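Local structure of uncharacterized protein (Parabacteroides merdae, 4MXN) at residues C156-I161 with C179-V184; D195-S200 with P220-G225; G203-K208 with T226-I231; V207-C212 with T233-P238. The protein is of unknown function but, as a putative glycosyl hydrolase of family 28, probably cleaves glycosidic bonds in polysaccharides related to pectin. One frame throughout, in Å; residues are numbered along the deposited sequence. Where two conformers were deposited one is given.

Interaction 1 (C156-I161 with C179-V184); sequences CEDVKI and CHNVTV
Backbone hydrogen bonds join 156-161 to 179-184 in parallel, residue for residue, and they run through a corner that both segments turn, at Asp158 and at Asn181. Before the corner His180 N donates to Cys156 O and Asp158 N to His180 O; beyond it Val159 N reaches Asn181 O, Thr183 N reaches Val159 O, and Ile161 N meets Thr183 O at 2.9 Å. Past the corner the strands 159-161 and 182-184 lie 4.8 Å apart with their axes 4° from parallel.

Among polar side chains, Asn181 ND2 donates to Asp158 OD1 at 2.7 Å, on the anti side of the carboxylate and 30° out of its plane. The amide reaches it because Asn181 CG stands anti to the backbone N (chi1 -172°). Water 1 donates to Val159 O and Asn181 O, and water 2 links Ile161 O to Thr183 OG1.

Such equivalent residues stacked from turn to turn, the corners included, mark successive coils of a right-handed parallel beta-helix, the fold of family 28 glycosyl hydrolases.

Apolar contacts fill the inner face. Val182 CG2 lies 3.9 Å from Val159 CB, the two valines side by side with matching rotamers, and Ile161 CB faces Val184 CG1 at 4.3 Å. Cys156 CB packs on Cys179 SG at 4.0 Å. On the outside, Glu157 CG runs alongside His180 CB, 3.8 Å away.

Interaction 2 (D195-S200 with P220-G225); sequences DRKAIS and PLESAG
Ile199 and Ser200 pair in parallel with Leu221 and Glu222, and just ahead of this short strand pair Pro220 O accepts two backbone N-H groups, from Ala198 N at 2.8 Å and from Ile199 N at 3.0 Å. Glu222 N returns a nearly straight bond to Ile199 O.

Lys197 lies across the neighbouring segment. Its CB rests near Pro220 O and its CG touches Glu222 CB at 3.8 Å, the two side chains crossing at about a right angle. A bend at chi2 (-81°) then carries the chain along the backbone, and NZ makes a weak bond to Leu221 O at 3.5 Å, its stronger partner being Asn219 O. An alanine here is likely to leave Asn219 O without this donor and uncover the flank of Glu222. Ala198 CB meets Pro220 CB at 3.8 Å, while Leu221 CD1 turns back onto Ile199 CG2 at 3.9 Å. Ser200 OG is bonded to water 3, which also donates weakly to Glu222 O.

Strand 221-223 is one of the two edge strands within this chain of the five-stranded parallel sheet, and strand 199-202 stands between it and strand 174-177. Phe214 of strand 213-214 packs against Ala198, Ile199 and Pro220.

Interaction 3 (G203-K208 with T226-I231); sequences GCDGVK and TSRNLI
Asp205 and Val207 of 203-208 and Ile231 of 226-231 are among the residues most buried by this pairing of parallel beta-helix coils. Asp205 divides its carboxylate oxygens between two partners. OD1 takes a straight bond from Asn229 ND2 at 3.0 Å, nearly along the C-O axis and in the amide plane, whereas OD2 forms a salt bridge with Arg228 NH2 at 3.1 Å with a weak hydrogen bond, the guanidinium turned 66° from the carboxylate. With CG anti to the backbone N (chi1 175°), Asp205 leans over the neighbouring coil to reach both. A leucine in its place would probably leave the Asn229 amide without its acceptor and the Arg228 charge without its mate.

Ile231 lies alongside Lys208, CD1 touching the lysine's CE at 3.8 Å. On the other face Val207 CB meets Leu230 CD2 at 3.6 Å; Val207 N donates to Asn229 O and Val207 O accepts from Ile231 N. The hydroxyls of Thr226 and Ser227 accept from Gly203 N and Cys204 N.

The outer face mixes a charged and amide cluster round Asp205 with the aliphatic Lys208-Ile231 pair; since Arg228 is poorly ordered, the hydrogen bond from Asn229 ND2 is probably the steadier hold.

Interaction 4 (V207-C212 with T233-P238); sequences VKMTDC and TNCITP
Cys235 lays its side chain against Met209 and Cys212 from the last coil of the beta-helix. Its CB lies 4.0 Å from Cys212 O. One bond further, SG, anti to the carbonyl carbon (chi1 -65°), touches two residues: it packs on Met209 CG at 3.6 Å and on Cys212 CB at 3.9 Å, and SG comes still nearer to Met209 O, at 3.3 Å. Met209 is a selenomethionine here.

Around this thiol the backbones are held in parallel. Thr233 N donates to Met209 O at 2.8 Å, Asp211 N to Thr233 O, and further on, Ile236 N to Cys212 O at 3.1 Å. On the outer side Asn234 ND2 gives a hydrogen bond of 2.8 Å to the anti lone pair of Asp211 OD1, in the plane of its own amide, although carboxylate and amide planes stand 76° apart. Thr210 and Thr233 lie side by side, CG2 of the first 4.0 Å from CB of the second, and water 4 is hydrogen-bonded to both OG1 atoms.

The cysteines are buried, their sulfur and CB atoms packed on carbon and on backbone carbonyls, while aspartate, asparagine and the bridged threonines give the outside a hydrophilic surface; the Asp211-Asn234 hydrogen bond ties the two segments together by their side chains.

All four contacts join neighbouring coils of one parallel beta-helix. Interaction 1 comes first along the chain; interactions 2 and 3 then alternate their segments, as do 2 and 4, while 3 and 4 start from the same strand, 205-210, and share Val207 and Lys208. Strand 182-190 of interaction 1 borders strand 205-210, so interactions 1 and 3, whose centres are about 10 Å apart, are successive steps along one face. Interaction 2 lies on the separate five-stranded sheet, its centre about 14 Å from those of interactions 3 and 4, and meets interaction 4 where Pro220 packs on Thr237. Together they carry the regular coil stacking to the C-terminal end of the solenoid.

Interaction 1 (C156-I161 with C179-V184)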
# COMPACT_ATOMS: atom_id res chain seq x y z
N CYS A 156 13.28 -2.79 -3.67
CA CYS A 156 13.17 -3.78 -2.60
C CYS A 156 13.44 -5.19 -3.11
O CYS A 156 13.29 -5.48 -4.29
CB CYS A 156 11.80 -3.67 -1.94
SG CYS A 156 11.54 -2.10 -1.06
N GLU A 157 13.86 -6.09 -2.20
CA GLU A 157 14.14 -7.49 -2.52
C GLU A 157 13.38 -8.40 -1.56
O GLU A 157 13.37 -8.11 -0.37
CB GLU A 157 15.66 -7.75 -2.44
CG GLU A 157 16.46 -7.12 -3.56
CD GLU A 157 17.92 -7.52 -3.67
OE1 GLU A 157 18.37 -8.43 -2.93
OE2 GLU A 157 18.61 -6.93 -4.53
N ASP A 158 12.77 -9.50 -2.06
CA ASP A 158 12.02 -10.48 -1.25
C ASP A 158 10.83 -9.78 -0.57
O ASP A 158 10.86 -9.46 0.63
CB ASP A 158 12.94 -11.23 -0.24
CG ASP A 158 14.19 -11.86 -0.86
OD1 ASP A 158 14.10 -12.34 -2.01
OD2 ASP A 158 15.24 -11.87 -0.19
N VAL A 159 9.81 -9.47 -1.37
CA VAL A 159 8.60 -8.76 -0.94
C VAL A 159 7.42 -9.73 -0.98
O VAL A 159 7.15 -10.32 -2.03
CB VAL A 159 8.35 -7.52 -1.84
CG1 VAL A 159 7.05 -6.81 -1.48
CG2 VAL A 159 9.54 -6.56 -1.80
N LYS A 160 6.69 -9.85 0.14
CA LYS A 160 5.56 -10.76 0.21
C LYS A 160 4.28 -9.99 0.56
O LYS A 160 4.10 -9.54 1.68
CB LYS A 160 5.84 -11.88 1.23
CG LYS A 160 4.76 -12.97 1.30
CD LYS A 160 5.07 -13.95 2.41
CE LYS A 160 3.88 -14.81 2.73
NZ LYS A 160 4.17 -15.78 3.82
N ILE A 161 3.39 -9.86 -0.42
CA ILE A 161 2.10 -9.19 -0.25
C ILE A 161 1.03 -10.26 -0.36
O ILE A 161 1.03 -11.00 -1.33
CB ILE A 161 1.86 -8.03 -1.27
CG1 ILE A 161 3.06 -7.04 -1.39
CG2 ILE A 161 0.51 -7.28 -1.01
CD1 ILE A 161 3.44 -6.22 -0.15
N CYS A 179 12.08 -3.74 -8.21
CA CYS A 179 12.05 -4.73 -7.14
C CYS A 179 12.48 -6.11 -7.66
O CYS A 179 12.37 -6.39 -8.85
CB CYS A 179 10.67 -4.81 -6.50
SG CYS A 179 10.19 -3.33 -5.57
N HIS A 180 12.97 -6.96 -6.74
CA HIS A 180 13.39 -8.33 -7.02
C HIS A 180 12.62 -9.28 -6.13
O HIS A 180 12.53 -9.03 -4.94
CB HIS A 180 14.91 -8.53 -6.76
CG HIS A 180 15.83 -7.86 -7.73
ND1 HIS A 180 16.34 -6.59 -7.48
CD2 HIS A 180 16.40 -8.34 -8.85
CE1 HIS A 180 17.17 -6.34 -8.47
NE2 HIS A 180 17.22 -7.35 -9.34
N ASN A 181 12.14 -10.39 -6.68
CA ASN A 181 11.46 -11.47 -5.95
C ASN A 181 10.25 -10.95 -5.17
O ASN A 181 10.26 -10.91 -3.93
CB ASN A 181 12.44 -12.25 -5.04
CG ASN A 181 11.84 -13.49 -4.40
OD1 ASN A 181 10.84 -14.03 -4.87
ND2 ASN A 181 12.40 -13.94 -3.30
N VAL A 182 9.24 -10.50 -5.90
CA VAL A 182 7.99 -10.00 -5.33
C VAL A 182 6.92 -11.06 -5.53
O VAL A 182 6.85 -11.65 -6.61
CB VAL A 182 7.56 -8.64 -5.97
CG1 VAL A 182 6.21 -8.16 -5.44
CG2 VAL A 182 8.63 -7.57 -5.77
N THR A 183 6.10 -11.32 -4.49
CA THR A 183 4.95 -12.22 -4.59
C THR A 183 3.74 -11.45 -4.11
O THR A 183 3.82 -10.74 -3.11
CB THR A 183 5.14 -13.55 -3.83
OG1 THR A 183 5.27 -13.30 -2.44
CG2 THR A 183 6.32 -14.41 -4.37
N VAL A 184 2.63 -11.53 -4.85
CA VAL A 184 1.34 -10.88 -4.52
C VAL A 184 0.29 -11.98 -4.61
O VAL A 184 -0.01 -12.45 -5.71
CB VAL A 184 1.01 -9.65 -5.42
CG1 VAL A 184 -0.22 -8.93 -4.92
CG2 VAL A 184 2.20 -8.69 -5.50
O HOH W 1 8.54 -12.80 -2.37
O HOH W 2 2.59 -13.32 -1.53

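Interaction 2 (D195-S200 with P220-G225)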
# COMPACT_ATOMS: atom_id res chain seq x y z
N ASP A 195 -10.87 5.67 -10.64
CA ASP A 195 -10.97 5.22 -12.04
C ASP A 195 -9.55 4.92 -12.57
O ASP A 195 -9.37 4.71 -13.77
CB ASP A 195 -11.69 6.28 -12.91
CG ASP A 195 -11.01 7.63 -13.08
OD1 ASP A 195 -9.97 7.87 -12.43
OD2 ASP A 195 -11.50 8.44 -13.90
N ARG A 196 -8.56 4.95 -11.66
CA ARG A 196 -7.14 4.77 -11.96
C ARG A 196 -6.75 3.28 -12.00
O ARG A 196 -7.53 2.42 -11.58
CB ARG A 196 -6.28 5.53 -10.93
CG ARG A 196 -6.46 7.06 -11.07
CD ARG A 196 -5.97 7.84 -9.85
NE ARG A 196 -6.74 7.54 -8.63
CZ ARG A 196 -7.87 8.15 -8.27
NH1 ARG A 196 -8.40 9.09 -9.06
NH2 ARG A 196 -8.48 7.83 -7.14
N LYS A 197 -5.52 3.01 -12.50
CA LYS A 197 -4.95 1.67 -12.56
C LYS A 197 -4.80 1.10 -11.16
O LYS A 197 -4.70 1.86 -10.20
CB LYS A 197 -3.59 1.67 -13.30
CG LYS A 197 -3.69 2.10 -14.78
CD LYS A 197 -4.15 0.94 -15.66
CE LYS A 197 -4.30 1.31 -17.12
NZ LYS A 197 -4.65 0.11 -17.91
N ALA A 198 -4.84 -0.23 -11.05
CA ALA A 198 -4.70 -0.92 -9.78
C ALA A 198 -3.23 -1.20 -9.49
O ALA A 198 -2.84 -1.21 -8.33
CB ALA A 198 -5.47 -2.23 -9.79
N ILE A 199 -2.44 -1.50 -10.55
CA ILE A 199 -1.02 -1.87 -10.38
C ILE A 199 -0.14 -1.24 -11.43
O ILE A 199 -0.44 -1.36 -12.62
CB ILE A 199 -0.84 -3.42 -10.38
CG1 ILE A 199 -1.55 -4.04 -9.17
CG2 ILE A 199 0.66 -3.83 -10.35
CD1 ILE A 199 -1.88 -5.33 -9.38
N SER A 200 0.98 -0.65 -10.98
CA SER A 200 2.03 -0.07 -11.80
C SER A 200 3.30 -0.88 -11.56
O SER A 200 3.72 -1.03 -10.40
CB SER A 200 2.21 1.41 -11.47
OG SER A 200 3.23 1.97 -12.28
N PRO A 220 -6.43 -3.48 -15.28
CA PRO A 220 -5.92 -2.96 -13.99
C PRO A 220 -4.43 -2.64 -13.97
O PRO A 220 -3.96 -1.92 -13.09
CB PRO A 220 -6.18 -4.11 -13.02
CG PRO A 220 -7.02 -5.09 -13.73
CD PRO A 220 -6.74 -4.92 -15.17
N LEU A 221 -3.71 -3.20 -14.92
CA LEU A 221 -2.26 -3.14 -14.96
C LEU A 221 -1.68 -2.08 -15.89
O LEU A 221 -2.04 -1.98 -17.06
CB LEU A 221 -1.77 -4.54 -15.38
CG LEU A 221 -0.28 -4.87 -15.45
CD1 LEU A 221 0.40 -4.60 -14.14
CD2 LEU A 221 -0.09 -6.34 -15.80
N GLU A 222 -0.74 -1.33 -15.34
CA GLU A 222 0.08 -0.34 -16.04
C GLU A 222 1.51 -0.86 -15.97
O GLU A 222 2.02 -1.12 -14.87
CB GLU A 222 -0.07 1.04 -15.38
CG GLU A 222 0.77 2.15 -15.99
CD GLU A 222 0.48 3.53 -15.43
OE1 GLU A 222 0.60 3.72 -14.19
OE2 GLU A 222 0.15 4.43 -16.23
N SER A 223 2.13 -1.08 -17.13
CA SER A 223 3.50 -1.57 -17.17
C SER A 223 4.38 -0.70 -18.06
O SER A 223 3.94 -0.30 -19.13
CB SER A 223 3.53 -3.02 -17.65
OG SER A 223 4.87 -3.49 -17.74
N ALA A 224 5.62 -0.43 -17.62
CA ALA A 224 6.61 0.33 -18.41
C ALA A 224 7.27 -0.57 -19.46
O ALA A 224 8.00 -0.08 -20.32
CB ALA A 224 7.66 0.93 -17.50
N GLY A 225 6.98 -1.87 -19.38
CA GLY A 225 7.51 -2.90 -20.24
C GLY A 225 9.00 -3.14 -20.04
O GLY A 225 9.68 -3.59 -20.96
O HOH W 3 4.47 1.30 -15.00

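Interaction 3 (G203-K208 with T226-I231)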
# COMPACT_ATOMS: atom_id res chain seq x y z
N GLY A 203 10.69 -2.02 -14.24
CA GLY A 203 12.03 -2.53 -13.96
C GLY A 203 12.16 -3.63 -12.92
O GLY A 203 13.22 -3.74 -12.29
N CYS A 204 11.12 -4.44 -12.72
CA CYS A 204 11.16 -5.52 -11.73
C CYS A 204 11.79 -6.79 -12.30
O CYS A 204 11.82 -7.00 -13.52
CB CYS A 204 9.77 -5.80 -11.17
SG CYS A 204 9.09 -4.46 -10.16
N ASP A 205 12.29 -7.64 -11.41
CA ASP A 205 12.84 -8.93 -11.80
C ASP A 205 12.28 -9.98 -10.85
O ASP A 205 12.74 -10.09 -9.71
CB ASP A 205 14.39 -8.93 -11.84
CG ASP A 205 15.04 -10.28 -12.14
OD1 ASP A 205 14.32 -11.21 -12.59
OD2 ASP A 205 16.25 -10.41 -11.89
N GLY A 206 11.32 -10.75 -11.34
CA GLY A 206 10.70 -11.82 -10.57
C GLY A 206 9.51 -11.27 -9.81
O GLY A 206 9.66 -10.73 -8.70
N VAL A 207 8.33 -11.31 -10.44
CA VAL A 207 7.07 -10.87 -9.83
C VAL A 207 6.07 -11.97 -10.10
O VAL A 207 5.75 -12.25 -11.26
CB VAL A 207 6.56 -9.47 -10.27
CG1 VAL A 207 5.25 -9.11 -9.57
CG2 VAL A 207 7.62 -8.38 -10.01
N LYS A 208 5.61 -12.63 -9.02
CA LYS A 208 4.64 -13.70 -9.14
C LYS A 208 3.35 -13.25 -8.51
O LYS A 208 3.28 -13.09 -7.29
CB LYS A 208 5.14 -15.02 -8.54
CG LYS A 208 6.33 -15.65 -9.25
CD LYS A 208 6.47 -17.11 -8.81
CE LYS A 208 7.65 -17.80 -9.43
NZ LYS A 208 7.52 -19.29 -9.32
N THR A 226 9.51 -2.86 -18.84
CA THR A 226 10.94 -3.01 -18.51
C THR A 226 11.18 -4.10 -17.44
O THR A 226 12.29 -4.19 -16.90
CB THR A 226 11.53 -1.65 -18.07
OG1 THR A 226 10.80 -1.16 -16.94
CG2 THR A 226 11.53 -0.61 -19.18
N SER A 227 10.16 -4.95 -17.17
CA SER A 227 10.28 -6.00 -16.17
C SER A 227 10.46 -7.39 -16.80
O SER A 227 10.17 -7.59 -17.98
CB SER A 227 9.05 -6.02 -15.25
OG SER A 227 8.92 -4.80 -14.54
N ARG A 228 10.98 -8.34 -16.01
CA ARG A 228 11.20 -9.71 -16.49
C ARG A 228 10.78 -10.71 -15.41
O ARG A 228 10.62 -10.32 -14.25
CB ARG A 228 12.67 -9.93 -16.91
CG ARG A 228 13.69 -9.82 -15.80
CD ARG A 228 15.09 -9.85 -16.37
NE ARG A 228 16.06 -10.28 -15.37
CZ ARG A 228 17.31 -9.85 -15.31
NH1 ARG A 228 17.76 -8.96 -16.19
NH2 ARG A 228 18.13 -10.31 -14.38
N ASN A 229 10.61 -11.98 -15.81
CA ASN A 229 10.17 -13.07 -14.93
C ASN A 229 8.85 -12.69 -14.20
O ASN A 229 8.75 -12.79 -12.98
CB ASN A 229 11.29 -13.48 -13.95
CG ASN A 229 12.50 -14.05 -14.67
OD1 ASN A 229 12.39 -15.05 -15.39
ND2 ASN A 229 13.66 -13.42 -14.52
N LEU A 230 7.87 -12.24 -14.98
CA LEU A 230 6.53 -11.90 -14.49
C LEU A 230 5.61 -13.10 -14.71
O LEU A 230 5.55 -13.62 -15.83
CB LEU A 230 5.94 -10.67 -15.21
CG LEU A 230 6.72 -9.36 -15.22
CD1 LEU A 230 5.95 -8.30 -15.95
CD2 LEU A 230 7.00 -8.85 -13.81
N ILE A 231 4.96 -13.59 -13.64
CA ILE A 231 4.05 -14.74 -13.74
C ILE A 231 2.73 -14.38 -13.08
O ILE A 231 2.67 -14.16 -11.86
CB ILE A 231 4.64 -16.06 -13.16
CG1 ILE A 231 6.00 -16.44 -13.83
CG2 ILE A 231 3.62 -17.22 -13.29
CD1 ILE A 231 6.82 -17.53 -13.13

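Interaction 4 (V207-C212 with T233-P238)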
# COMPACT_ATOMS: atom_id res chain seq x y z
N VAL A 207 8.33 -11.31 -10.44
CA VAL A 207 7.07 -10.87 -9.83
C VAL A 207 6.07 -11.97 -10.10
O VAL A 207 5.75 -12.25 -11.26
CB VAL A 207 6.56 -9.47 -10.27
CG1 VAL A 207 5.25 -9.11 -9.57
CG2 VAL A 207 7.62 -8.38 -10.01
N LYS A 208 5.61 -12.63 -9.02
CA LYS A 208 4.64 -13.70 -9.14
C LYS A 208 3.35 -13.25 -8.51
O LYS A 208 3.28 -13.09 -7.29
CB LYS A 208 5.14 -15.02 -8.54
CG LYS A 208 6.33 -15.65 -9.25
CD LYS A 208 6.47 -17.11 -8.81
CE LYS A 208 7.65 -17.80 -9.43
NZ LYS A 208 7.52 -19.29 -9.32
N MSE A 209 2.31 -13.06 -9.34
CA MSE A 209 1.00 -12.63 -8.87
C MSE A 209 0.01 -13.78 -9.06
O MSE A 209 -0.14 -14.26 -10.19
CB MSE A 209 0.54 -11.36 -9.61
CG MSE A 209 -0.57 -10.63 -8.88
SE MSE A 209 -0.88 -8.80 -9.46
CE MSE A 209 0.77 -7.96 -8.87
N THR A 210 -0.62 -14.24 -7.95
CA THR A 210 -1.53 -15.39 -7.96
C THR A 210 -2.82 -15.12 -7.20
O THR A 210 -2.79 -14.56 -6.10
CB THR A 210 -0.79 -16.60 -7.35
OG1 THR A 210 0.50 -16.69 -7.94
CG2 THR A 210 -1.54 -17.93 -7.55
N ASP A 211 -3.96 -15.54 -7.78
CA ASP A 211 -5.31 -15.45 -7.18
C ASP A 211 -5.67 -14.02 -6.78
O ASP A 211 -6.26 -13.79 -5.71
CB ASP A 211 -5.43 -16.40 -5.96
CG ASP A 211 -5.23 -17.85 -6.32
OD1 ASP A 211 -5.73 -18.28 -7.37
OD2 ASP A 211 -4.52 -18.54 -5.58
N CYS A 212 -5.34 -13.07 -7.63
CA CYS A 212 -5.67 -11.68 -7.33
C CYS A 212 -6.95 -11.28 -8.04
O CYS A 212 -7.19 -11.71 -9.17
CB CYS A 212 -4.50 -10.77 -7.66
SG CYS A 212 -3.07 -11.05 -6.59
N THR A 233 -1.02 -15.83 -12.37
CA THR A 233 -1.83 -17.05 -12.32
C THR A 233 -3.17 -16.72 -11.71
O THR A 233 -3.20 -16.25 -10.57
CB THR A 233 -1.11 -18.15 -11.51
OG1 THR A 233 0.19 -18.36 -12.04
CG2 THR A 233 -1.90 -19.47 -11.45
N ASN A 234 -4.26 -16.98 -12.44
CA ASN A 234 -5.63 -16.75 -11.98
C ASN A 234 -5.81 -15.31 -11.39
O ASN A 234 -6.32 -15.13 -10.27
CB ASN A 234 -6.06 -17.85 -10.97
CG ASN A 234 -7.51 -17.79 -10.57
OD1 ASN A 234 -8.40 -17.48 -11.38
ND2 ASN A 234 -7.78 -17.98 -9.28
N CYS A 235 -5.35 -14.29 -12.14
CA CYS A 235 -5.55 -12.88 -11.77
C CYS A 235 -6.61 -12.36 -12.71
O CYS A 235 -6.41 -12.40 -13.93
CB CYS A 235 -4.24 -12.09 -11.86
SG CYS A 235 -2.99 -12.62 -10.68
N ILE A 236 -7.80 -12.03 -12.18
CA ILE A 236 -8.95 -11.71 -13.02
C ILE A 236 -9.71 -10.42 -12.65
O ILE A 236 -9.63 -9.95 -11.52
CB ILE A 236 -9.96 -12.92 -13.00
CG1 ILE A 236 -10.48 -13.21 -11.55
CG2 ILE A 236 -9.37 -14.18 -13.66
CD1 ILE A 236 -11.91 -13.78 -11.45
N THR A 237 -10.51 -9.92 -13.62
CA THR A 237 -11.44 -8.80 -13.47
C THR A 237 -12.86 -9.43 -13.26
O THR A 237 -12.98 -10.65 -13.42
CB THR A 237 -11.34 -7.82 -14.67
OG1 THR A 237 -11.27 -8.55 -15.89
CG2 THR A 237 -10.15 -6.87 -14.55
N PRO A 238 -13.94 -8.66 -12.88
CA PRO A 238 -15.25 -9.28 -12.60
C PRO A 238 -15.83 -10.21 -13.68
O PRO A 238 -16.59 -11.12 -13.34
CB PRO A 238 -16.17 -8.07 -12.42
CG PRO A 238 -15.31 -7.06 -11.86
CD PRO A 238 -14.00 -7.21 -12.59
O HOH W 4 1.63 -16.92 -10.32